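Local coordinates for high affinity transport system protein p37 (Mycoplasma hyorhinis, PDB 3EKI) that binds thiamine diphosphate outside the cell as the lipoprotein component of a high-affinity transport system, probably one that takes up this cofactor, at residues K44-G49 with E119-I124; S114-E119 with V347-V352; W220-D225 with F324-N329. One frame throughout, in Å; residues are numbered along the deposited sequence.

Contact 1 (K44-G49 with E119-I124); sequences KSITFG and ELDFGI. With CA (calcium ion), chain D.
D121 OD1 is gripped twice: it binds the calcium ion at 2.3 Å and accepts the backbone N-H of T47 at 2.8 Å, on the lone pair turned away from OD2. Its partner OD2 also reaches the metal, at 2.7 Å, so the carboxylate chelates the ion through both oxygens, and OD2 further takes a hydrogen bond from R349. D121 points its side chain toward strand 45-49, and chi1 of -54° sets CG anti to the carbonyl carbon, beside the backbone N. Aspartate suits the place because a short acid can hold a metal and a main-chain N-H together, and its charge is probably well balanced by calcium and arginine. S45 O binds the same ion at 2.4 Å, while D43 and P118 complete the protein ligands. One metal-bound water lies between S45 OG and T47 OG1 and hydrogen-bonds to both hydroxyls.

Farther along, the backbones run roughly parallel, their strand axes 27° apart, and F48 and F122 form a single beta bridge; the contact lies in one lobe of a fold of the kind seen in periplasmic binding proteins, to whose clan p37 belongs. T47 O receives D121 N at 3.0 Å and, weakly, F122 N; G49 N then donates to F122 O at 2.9 Å, almost in line with the carbonyl. L120 CD1 rests 3.5 Å from G49 N, against a glycine whose lack of a side chain lets the leucine methyl come so near the backbone.

The side chains of the bridged pair, F48 and F122, meet obliquely, their ring planes at 55°, with F48 CD1 3.4 Å from F122 CD2. Both rings are buried: F76 meets F48 edge-to-face, and F348 adjoins F122. I46 CD1 touches the CB of D121, an apolar flank to the charged metal ligand.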
loop_
_atom_site.group_PDB
_atom_site.type_symbol
_atom_site.label_atom_id
_atom_site.label_comp_id
_atom_site.label_asym_id
_atom_site.label_seq_id
_atom_site.Cartn_x
_atom_site.Cartn_y
_atom_site.Cartn_z
ATOM N N LYS A 44 22.451 -1.764 -21.365
ATOM C CA LYS A 44 23.520 -2.160 -20.455
ATOM C C LYS A 44 23.542 -1.369 -19.167
ATOM O O LYS A 44 24.360 -1.626 -18.272
ATOM C CB LYS A 44 24.883 -2.038 -21.166
ATOM C CG LYS A 44 25.237 -0.580 -21.448
ATOM C CD LYS A 44 26.444 -0.442 -22.366
ATOM C CE LYS A 44 26.818 1.020 -22.547
ATOM N NZ LYS A 44 27.335 1.282 -23.923
ATOM N N SER A 45 22.644 -0.418 -19.012
ATOM C CA SER A 45 22.503 0.395 -17.812
ATOM C C SER A 45 21.026 0.379 -17.412
ATOM O O SER A 45 20.179 0.811 -18.207
ATOM C CB SER A 45 22.982 1.825 -18.044
ATOM O OG SER A 45 22.625 2.690 -16.975
ATOM N N ILE A 46 20.696 -0.131 -16.234
ATOM C CA ILE A 46 19.304 -0.134 -15.802
ATOM C C ILE A 46 19.210 0.782 -14.585
ATOM O O ILE A 46 19.976 0.600 -13.654
ATOM C CB ILE A 46 18.843 -1.567 -15.538
ATOM C CG1 ILE A 46 18.717 -2.426 -16.802
ATOM C CG2 ILE A 46 17.540 -1.592 -14.747
ATOM C CD1 ILE A 46 17.486 -2.073 -17.621
ATOM N N THR A 47 18.291 1.727 -14.659
ATOM C CA THR A 47 18.031 2.665 -13.581
ATOM C C THR A 47 16.624 2.469 -13.019
ATOM O O THR A 47 15.662 2.594 -13.777
ATOM C CB THR A 47 18.193 4.114 -14.082
ATOM O OG1 THR A 47 19.536 4.315 -14.538
ATOM C CG2 THR A 47 17.953 5.103 -12.949
ATOM N N PHE A 48 16.514 2.170 -11.734
ATOM C CA PHE A 48 15.256 2.109 -11.005
ATOM C C PHE A 48 14.876 3.461 -10.396
ATOM O O PHE A 48 15.685 4.144 -9.757
ATOM C CB PHE A 48 15.377 1.077 -9.882
ATOM C CG PHE A 48 15.668 -0.355 -10.311
ATOM C CD1 PHE A 48 15.343 -0.842 -11.563
ATOM C CD2 PHE A 48 16.278 -1.220 -9.418
ATOM C CE1 PHE A 48 15.630 -2.164 -11.891
ATOM C CE2 PHE A 48 16.556 -2.537 -9.731
ATOM C CZ PHE A 48 16.206 -3.009 -10.975
ATOM N N GLY A 49 13.634 3.882 -10.540
ATOM C CA GLY A 49 13.139 5.070 -9.872
ATOM C C GLY A 49 12.799 4.673 -8.446
ATOM O O GLY A 49 12.193 3.614 -8.249
ATOM N N GLU A 119 17.116 6.749 -19.492
ATOM C CA GLU A 119 17.568 7.249 -18.209
ATOM C C GLU A 119 16.704 6.737 -17.054
ATOM O O GLU A 119 17.157 6.818 -15.909
ATOM C CB GLU A 119 17.588 8.780 -18.150
ATOM C CG GLU A 119 16.305 9.445 -17.715
ATOM C CD GLU A 119 16.106 10.797 -18.374
ATOM O OE1 GLU A 119 17.117 11.512 -18.574
ATOM O OE2 GLU A 119 14.938 11.120 -18.685
ATOM N N LEU A 120 15.516 6.214 -17.348
ATOM C CA LEU A 120 14.640 5.650 -16.320
ATOM C C LEU A 120 13.931 4.429 -16.905
ATOM O O LEU A 120 13.092 4.527 -17.799
ATOM C CB LEU A 120 13.607 6.653 -15.808
ATOM C CG LEU A 120 12.575 6.072 -14.834
ATOM C CD1 LEU A 120 13.251 5.642 -13.544
ATOM C CD2 LEU A 120 11.489 7.103 -14.584
ATOM N N ASP A 121 14.300 3.262 -16.406
ATOM C CA ASP A 121 13.883 2.000 -17.005
ATOM C C ASP A 121 12.784 1.249 -16.258
ATOM O O ASP A 121 12.063 0.453 -16.873
ATOM C CB ASP A 121 15.115 1.095 -17.110
ATOM C CG ASP A 121 16.280 1.743 -17.841
ATOM O OD1 ASP A 121 17.297 2.094 -17.218
ATOM O OD2 ASP A 121 16.126 1.998 -19.058
ATOM N N PHE A 122 12.673 1.458 -14.950
ATOM C CA PHE A 122 11.756 0.641 -14.169
ATOM C C PHE A 122 11.403 1.352 -12.874
ATOM O O PHE A 122 12.173 2.127 -12.319
ATOM C CB PHE A 122 12.416 -0.695 -13.860
ATOM C CG PHE A 122 11.753 -1.677 -12.935
ATOM C CD1 PHE A 122 10.909 -2.646 -13.435
ATOM C CD2 PHE A 122 12.005 -1.617 -11.571
ATOM C CE1 PHE A 122 10.305 -3.556 -12.575
ATOM C CE2 PHE A 122 11.401 -2.508 -10.698
ATOM C CZ PHE A 122 10.577 -3.472 -11.241
ATOM N N GLY A 123 10.209 1.027 -12.391
ATOM C CA GLY A 123 9.908 1.409 -10.999
ATOM C C GLY A 123 8.740 0.611 -10.472
ATOM O O GLY A 123 8.116 -0.165 -11.192
ATOM N N ILE A 124 8.437 0.745 -9.177
ATOM C CA ILE A 124 7.369 -0.022 -8.544
ATOM C C ILE A 124 6.280 0.938 -8.051
ATOM O O ILE A 124 6.642 1.908 -7.381
ATOM C CB ILE A 124 7.937 -0.886 -7.414
ATOM C CG1 ILE A 124 9.019 -1.835 -7.927
ATOM C CG2 ILE A 124 6.810 -1.616 -6.710
ATOM C CD1 ILE A 124 9.797 -2.579 -6.862
HETATM CA CA CA D . 18.773 2.616 -18.869
HETATM O O HOH W 1 20.276 3.680 -17.014
HETATM O O HOH W 2 9.954 2.576 -7.630
HETATM O O HOH W 3 20.752 3.467 -20.202
#

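Contact 2 (S114-E119 with V347-V352); sequences STDNPE and VFRKSV. With CA (calcium ion), chain D.
D116 sends its carboxylate across to R349 and S351, and its two oxygens divide the work. OD1 accepts from R349 NH1 at 3.0 Å, a nearly straight hydrogen bond that is part of a salt bridge, and also from the backbone N of S351 at 3.2 Å; both donors come on the syn side, the arginine N-H from well out of the carboxylate plane. OD2 takes the hydroxyl of S351, whose OG lies 2.6 Å away and above that plane. CG of D116 is anti to its backbone N (chi1 -152°), beside the carbonyl carbon, and the end of the side chain comes near the 347-352 chain.

D116 is the first residue beyond helix 106-115 and has positive phi. Across from it, strand 345-349 of the antiparallel sheet leads into a type I turn from R349 to V352, so the acid ties the residue after a helix to the turn that follows a strand, within one lobe of this binding-protein fold. Serine suits the turn because its short side chain, with OG beside its own backbone N, offers the carboxylate a second donor close to the first.

R349 places CG between its backbone N and carbonyl carbon (chi1 65°), then extends from CG to NE. The guanidinium and carboxylate planes are 50° apart, and D116 OD1 lies at the guanidinium edge. P118 CA sits over one face, 3.3 Å above the plane, and V352 CG2 lies over the opposite face, both toward the rim. Arginine suits the place because its flat group can donate from NE, NH1 and NH2 to three acids, D121, D116 and D43, which together with the covered faces probably fixes its rotation. P118 O binds the calcium ion at 2.3 Å. Just before it, N117 OD1 accepts E119 N at 2.9 Å, an Asx turn spanning P118.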
loop_
_atom_site.group_PDB
_atom_site.type_symbol
_atom_site.label_atom_id
_atom_site.label_comp_id
_atom_site.label_asym_id
_atom_site.label_seq_id
_atom_site.Cartn_x
_atom_site.Cartn_y
_atom_site.Cartn_z
ATOM N N SER A 114 6.608 6.461 -19.327
ATOM C CA SER A 114 5.888 6.473 -20.597
ATOM C C SER A 114 6.646 7.183 -21.711
ATOM O O SER A 114 6.250 6.973 -22.856
ATOM C CB SER A 114 4.543 7.190 -20.414
ATOM O OG SER A 114 3.726 6.368 -19.608
ATOM N N THR A 115 7.657 7.970 -21.369
ATOM C CA THR A 115 8.429 8.595 -22.456
ATOM C C THR A 115 9.361 7.572 -23.111
ATOM O O THR A 115 9.764 7.788 -24.248
ATOM C CB THR A 115 9.254 9.794 -21.981
ATOM O OG1 THR A 115 10.297 9.306 -21.131
ATOM C CG2 THR A 115 8.407 10.746 -21.141
ATOM N N ASP A 116 9.685 6.503 -22.407
ATOM C CA ASP A 116 10.528 5.410 -22.862
ATOM C C ASP A 116 11.947 5.924 -23.120
ATOM O O ASP A 116 12.553 5.646 -24.153
ATOM C CB ASP A 116 9.958 4.709 -24.090
ATOM C CG ASP A 116 10.333 3.250 -24.236
ATOM O OD1 ASP A 116 11.184 2.763 -23.465
ATOM O OD2 ASP A 116 9.784 2.532 -25.108
ATOM N N ASN A 117 12.470 6.653 -22.163
ATOM C CA ASN A 117 13.802 7.236 -22.165
ATOM C C ASN A 117 14.716 6.318 -21.366
ATOM O O ASN A 117 14.361 6.010 -20.217
ATOM C CB ASN A 117 13.770 8.637 -21.565
ATOM C CG ASN A 117 15.067 9.399 -21.604
ATOM O OD1 ASN A 117 16.119 8.948 -21.160
ATOM N ND2 ASN A 117 15.037 10.619 -22.137
ATOM N N PRO A 118 15.827 5.854 -21.899
ATOM C CA PRO A 118 16.696 4.943 -21.141
ATOM C C PRO A 118 17.276 5.478 -19.851
ATOM O O PRO A 118 17.899 4.720 -19.091
ATOM C CB PRO A 118 17.846 4.642 -22.121
ATOM C CG PRO A 118 17.280 4.955 -23.469
ATOM C CD PRO A 118 16.327 6.099 -23.271
ATOM N N GLU A 119 17.116 6.749 -19.492
ATOM C CA GLU A 119 17.568 7.249 -18.209
ATOM C C GLU A 119 16.704 6.737 -17.054
ATOM O O GLU A 119 17.157 6.818 -15.909
ATOM C CB GLU A 119 17.588 8.780 -18.150
ATOM C CG GLU A 119 16.305 9.445 -17.715
ATOM C CD GLU A 119 16.106 10.797 -18.374
ATOM O OE1 GLU A 119 17.117 11.512 -18.574
ATOM O OE2 GLU A 119 14.938 11.120 -18.685
ATOM N N VAL A 347 6.940 -2.012 -13.062
ATOM C CA VAL A 347 6.621 -1.664 -14.425
ATOM C C VAL A 347 7.840 -1.130 -15.148
ATOM O O VAL A 347 8.627 -0.358 -14.610
ATOM C CB VAL A 347 5.444 -0.667 -14.395
ATOM C CG1 VAL A 347 5.776 0.595 -13.618
ATOM C CG2 VAL A 347 5.041 -0.356 -15.821
ATOM N N PHE A 348 8.007 -1.573 -16.398
ATOM C CA PHE A 348 9.093 -1.181 -17.265
ATOM C C PHE A 348 8.690 -0.169 -18.327
ATOM O O PHE A 348 7.539 -0.220 -18.767
ATOM C CB PHE A 348 9.648 -2.377 -18.073
ATOM C CG PHE A 348 10.496 -3.318 -17.251
ATOM C CD1 PHE A 348 11.821 -3.010 -17.013
ATOM C CD2 PHE A 348 9.941 -4.487 -16.762
ATOM C CE1 PHE A 348 12.598 -3.884 -16.269
ATOM C CE2 PHE A 348 10.704 -5.342 -15.988
ATOM C CZ PHE A 348 12.017 -5.015 -15.743
ATOM N N ARG A 349 9.609 0.692 -18.719
ATOM C CA ARG A 349 9.445 1.386 -20.000
ATOM C C ARG A 349 9.391 0.313 -21.094
ATOM O O ARG A 349 9.945 -0.783 -20.997
ATOM C CB ARG A 349 10.493 2.453 -20.243
ATOM C CG ARG A 349 11.904 1.914 -20.382
ATOM C CD ARG A 349 12.939 2.969 -20.743
ATOM N NE ARG A 349 14.248 2.352 -20.970
ATOM C CZ ARG A 349 14.748 1.866 -22.083
ATOM N NH1 ARG A 349 14.044 1.896 -23.204
ATOM N NH2 ARG A 349 15.970 1.335 -22.085
ATOM N N LYS A 350 8.641 0.612 -22.154
ATOM C CA LYS A 350 8.214 -0.388 -23.106
ATOM C C LYS A 350 9.370 -1.021 -23.879
ATOM O O LYS A 350 9.287 -2.207 -24.209
ATOM C CB LYS A 350 7.232 0.239 -24.104
ATOM C CG LYS A 350 6.222 -0.738 -24.690
ATOM C CD LYS A 350 5.416 0.000 -25.755
ATOM C CE LYS A 350 4.053 -0.617 -25.983
ATOM N NZ LYS A 350 3.030 0.442 -26.214
ATOM N N SER A 351 10.394 -0.232 -24.162
ATOM C CA SER A 351 11.455 -0.735 -25.040
ATOM C C SER A 351 12.579 -1.467 -24.344
ATOM O O SER A 351 13.557 -1.854 -24.997
ATOM C CB SER A 351 12.025 0.427 -25.890
ATOM O OG SER A 351 11.001 0.908 -26.762
ATOM N N VAL A 352 12.516 -1.743 -23.039
ATOM C CA VAL A 352 13.530 -2.615 -22.456
ATOM C C VAL A 352 13.365 -4.016 -23.002
ATOM O O VAL A 352 12.252 -4.564 -23.046
ATOM C CB VAL A 352 13.428 -2.676 -20.913
ATOM C CG1 VAL A 352 14.339 -3.782 -20.402
ATOM C CG2 VAL A 352 13.738 -1.328 -20.315
HETATM CA CA CA D . 18.773 2.616 -18.869
HETATM O O HOH W 1 20.276 3.680 -17.014
HETATM O O HOH W 3 20.752 3.467 -20.202
#

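Contact 3 (W220-D225 with F324-N329); sequences WIKGND and FETKAN. With CA (calcium ion), chain E.
Apolar contact joins W220 to F324, where W220 CZ2 and F324 CE1 approach to 4.0 Å. The two side chains cross at about a right angle. The ring planes stand 46° apart, a tilted meeting of two large, buried aromatic groups suited to filling the interior between strand and loop. A lighter contact follows: the aliphatic CG of K222 lies 4.1 Å from T326 CG2 as the side chains slide past each other in opposite directions. The lysine chain bends at chi2 and chi3, and its NZ donates hydrogen bonds to the carbonyls of L296, L299 and F302.

No conventional hydrogen bond joins the segments directly. N224 CA approaches N329 O at 3.5 Å as a CA-H...O contact, and a bridging water donates to N329 O while accepting the N-H of D225. N224 serves as N-cap of helix 225-236: OD1 takes T227 N, a role for which asparagine's short amide is well suited.

Metal binding belongs to the loop. T326 places OG1 between its backbone N and carbonyl carbon (chi1 52°), and this oxygen binds calcium at 2.4 Å, leaving CG2 for K222. K327 O and E330 O add main-chain ligands, with two waters, one of which also donates to A328 O.

In the mixed sheet, strand 217-223 lies between 304-308 and 331-337, W220 hydrogen-bonded through the backbone to A305 and G223 to K331. Loop 324-329 leads into strand 331-337, whose M332 touches W220, F324 and T326.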
loop_
_atom_site.group_PDB
_atom_site.type_symbol
_atom_site.label_atom_id
_atom_site.label_comp_id
_atom_site.label_asym_id
_atom_site.label_seq_id
_atom_site.Cartn_x
_atom_site.Cartn_y
_atom_site.Cartn_z
ATOM N N TRP A 220 -11.777 3.799 10.319
ATOM C CA TRP A 220 -11.689 4.049 11.745
ATOM C C TRP A 220 -12.829 4.950 12.198
ATOM O O TRP A 220 -13.276 5.811 11.458
ATOM C CB TRP A 220 -10.408 4.774 12.096
ATOM C CG TRP A 220 -9.118 4.103 11.839
ATOM C CD1 TRP A 220 -8.359 4.187 10.693
ATOM C CD2 TRP A 220 -8.395 3.231 12.719
ATOM N NE1 TRP A 220 -7.221 3.432 10.819
ATOM C CE2 TRP A 220 -7.218 2.833 12.054
ATOM C CE3 TRP A 220 -8.634 2.756 14.017
ATOM C CZ2 TRP A 220 -6.275 1.985 12.619
ATOM C CZ3 TRP A 220 -7.681 1.910 14.559
ATOM C CH2 TRP A 220 -6.522 1.528 13.876
ATOM N N ILE A 221 -13.222 4.759 13.464
ATOM C CA ILE A 221 -14.107 5.657 14.181
ATOM C C ILE A 221 -13.484 6.018 15.522
ATOM O O ILE A 221 -12.692 5.252 16.062
ATOM C CB ILE A 221 -15.512 5.065 14.329
ATOM C CG1 ILE A 221 -15.570 3.771 15.119
ATOM C CG2 ILE A 221 -16.116 4.885 12.915
ATOM C CD1 ILE A 221 -16.989 3.304 15.427
ATOM N N LYS A 222 -13.849 7.228 15.976
ATOM C CA LYS A 222 -13.266 7.740 17.221
ATOM C C LYS A 222 -14.319 8.510 17.996
ATOM O O LYS A 222 -15.071 9.241 17.366
ATOM C CB LYS A 222 -12.084 8.647 16.942
ATOM C CG LYS A 222 -11.517 9.360 18.143
ATOM C CD LYS A 222 -11.316 10.825 18.064
ATOM C CE LYS A 222 -12.188 11.672 17.182
ATOM N NZ LYS A 222 -11.878 13.100 17.245
ATOM N N GLY A 223 -14.340 8.358 19.313
ATOM C CA GLY A 223 -15.161 9.248 20.120
ATOM C C GLY A 223 -15.183 8.787 21.565
ATOM O O GLY A 223 -14.561 7.773 21.868
ATOM N N ASN A 224 -15.931 9.521 22.379
ATOM C CA ASN A 224 -16.338 8.960 23.666
ATOM C C ASN A 224 -17.395 7.886 23.463
ATOM O O ASN A 224 -17.849 7.607 22.343
ATOM C CB ASN A 224 -16.828 10.095 24.553
ATOM C CG ASN A 224 -18.051 10.801 24.033
ATOM O OD1 ASN A 224 -18.830 10.313 23.230
ATOM N ND2 ASN A 224 -18.269 12.018 24.535
ATOM N N ASP A 225 -17.790 7.234 24.572
ATOM C CA ASP A 225 -18.719 6.128 24.448
ATOM C C ASP A 225 -20.036 6.474 23.755
ATOM O O ASP A 225 -20.540 5.697 22.936
ATOM C CB ASP A 225 -19.070 5.619 25.848
ATOM C CG ASP A 225 -17.876 5.004 26.548
ATOM O OD1 ASP A 225 -16.898 4.667 25.856
ATOM O OD2 ASP A 225 -17.980 4.848 27.786
ATOM N N PHE A 324 -1.955 8.216 16.494
ATOM C CA PHE A 324 -3.152 7.554 16.974
ATOM C C PHE A 324 -3.525 8.004 18.392
ATOM O O PHE A 324 -4.431 7.427 19.009
ATOM C CB PHE A 324 -2.988 6.030 16.891
ATOM C CG PHE A 324 -2.772 5.515 15.482
ATOM C CD1 PHE A 324 -3.842 5.390 14.613
ATOM C CD2 PHE A 324 -1.500 5.185 15.069
ATOM C CE1 PHE A 324 -3.621 4.941 13.315
ATOM C CE2 PHE A 324 -1.283 4.732 13.783
ATOM C CZ PHE A 324 -2.342 4.619 12.910
ATOM N N GLU A 325 -2.860 9.036 18.916
ATOM C CA GLU A 325 -3.254 9.513 20.256
ATOM C C GLU A 325 -4.664 10.075 20.249
ATOM O O GLU A 325 -5.072 10.793 19.339
ATOM C CB GLU A 325 -2.259 10.577 20.733
ATOM C CG GLU A 325 -2.502 11.027 22.163
ATOM C CD GLU A 325 -1.255 11.571 22.829
ATOM O OE1 GLU A 325 -0.226 10.861 22.871
ATOM O OE2 GLU A 325 -1.321 12.720 23.310
ATOM N N THR A 326 -5.422 9.772 21.300
ATOM C CA THR A 326 -6.770 10.268 21.528
ATOM C C THR A 326 -6.871 10.885 22.933
ATOM O O THR A 326 -6.018 10.601 23.769
ATOM C CB THR A 326 -7.850 9.169 21.451
ATOM O OG1 THR A 326 -7.464 8.089 22.328
ATOM C CG2 THR A 326 -7.984 8.545 20.068
ATOM N N LYS A 327 -7.905 11.684 23.122
ATOM C CA LYS A 327 -8.212 12.234 24.432
ATOM C C LYS A 327 -8.443 11.073 25.397
ATOM O O LYS A 327 -8.683 9.924 25.078
ATOM C CB LYS A 327 -9.406 13.174 24.377
ATOM C CG LYS A 327 -9.050 14.500 23.693
ATOM C CD LYS A 327 -10.318 15.219 23.269
ATOM C CE LYS A 327 -9.995 16.379 22.334
ATOM N NZ LYS A 327 -10.890 17.537 22.622
ATOM N N ALA A 328 -8.332 11.444 26.668
ATOM C CA ALA A 328 -8.390 10.503 27.755
ATOM C C ALA A 328 -9.663 9.689 27.728
ATOM O O ALA A 328 -9.581 8.467 27.910
ATOM C CB ALA A 328 -8.302 11.276 29.072
ATOM N N ASN A 329 -10.806 10.342 27.503
ATOM C CA ASN A 329 -12.020 9.499 27.550
ATOM C C ASN A 329 -12.550 9.128 26.174
ATOM O O ASN A 329 -13.722 8.751 26.009
ATOM C CB ASN A 329 -13.092 10.210 28.374
ATOM C CG ASN A 329 -13.751 11.328 27.595
ATOM O OD1 ASN A 329 -13.062 12.022 26.852
ATOM N ND2 ASN A 329 -15.059 11.458 27.785
HETATM CA CA CA E . -7.944 7.598 24.609
HETATM O O HOH W 4 -16.168 7.878 26.945
HETATM O O HOH W 5 -8.281 6.699 26.684
HETATM O O HOH W 6 -7.440 5.438 23.879
#

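How the contacts relate
Contacts 1 and 2 lie together in one lobe, centres 8 Å apart; contact 3 is across the chain's centre, about 45 Å from contact 1 between centres. Contact 1 is buried and contact 2 a surface contact, yet they share E119 and a calcium ion, and their strands, 122-125 and 345-349, are neighbours in one sheet. The salt bridge between D121 OD2 and R349 NE, at 2.7 Å, fuses their polar networks. Contact 3 is partly buried and belongs to the mixed sheet of the other side. Its calcium is held within a loop, and no direct hydrogen bond crosses between its segments, whereas contact 1 combines strand bonding with metal ligation and contact 2 relies on one acid that takes hydrogen bonds from an arginine, a serine hydroxyl and a turn N-H.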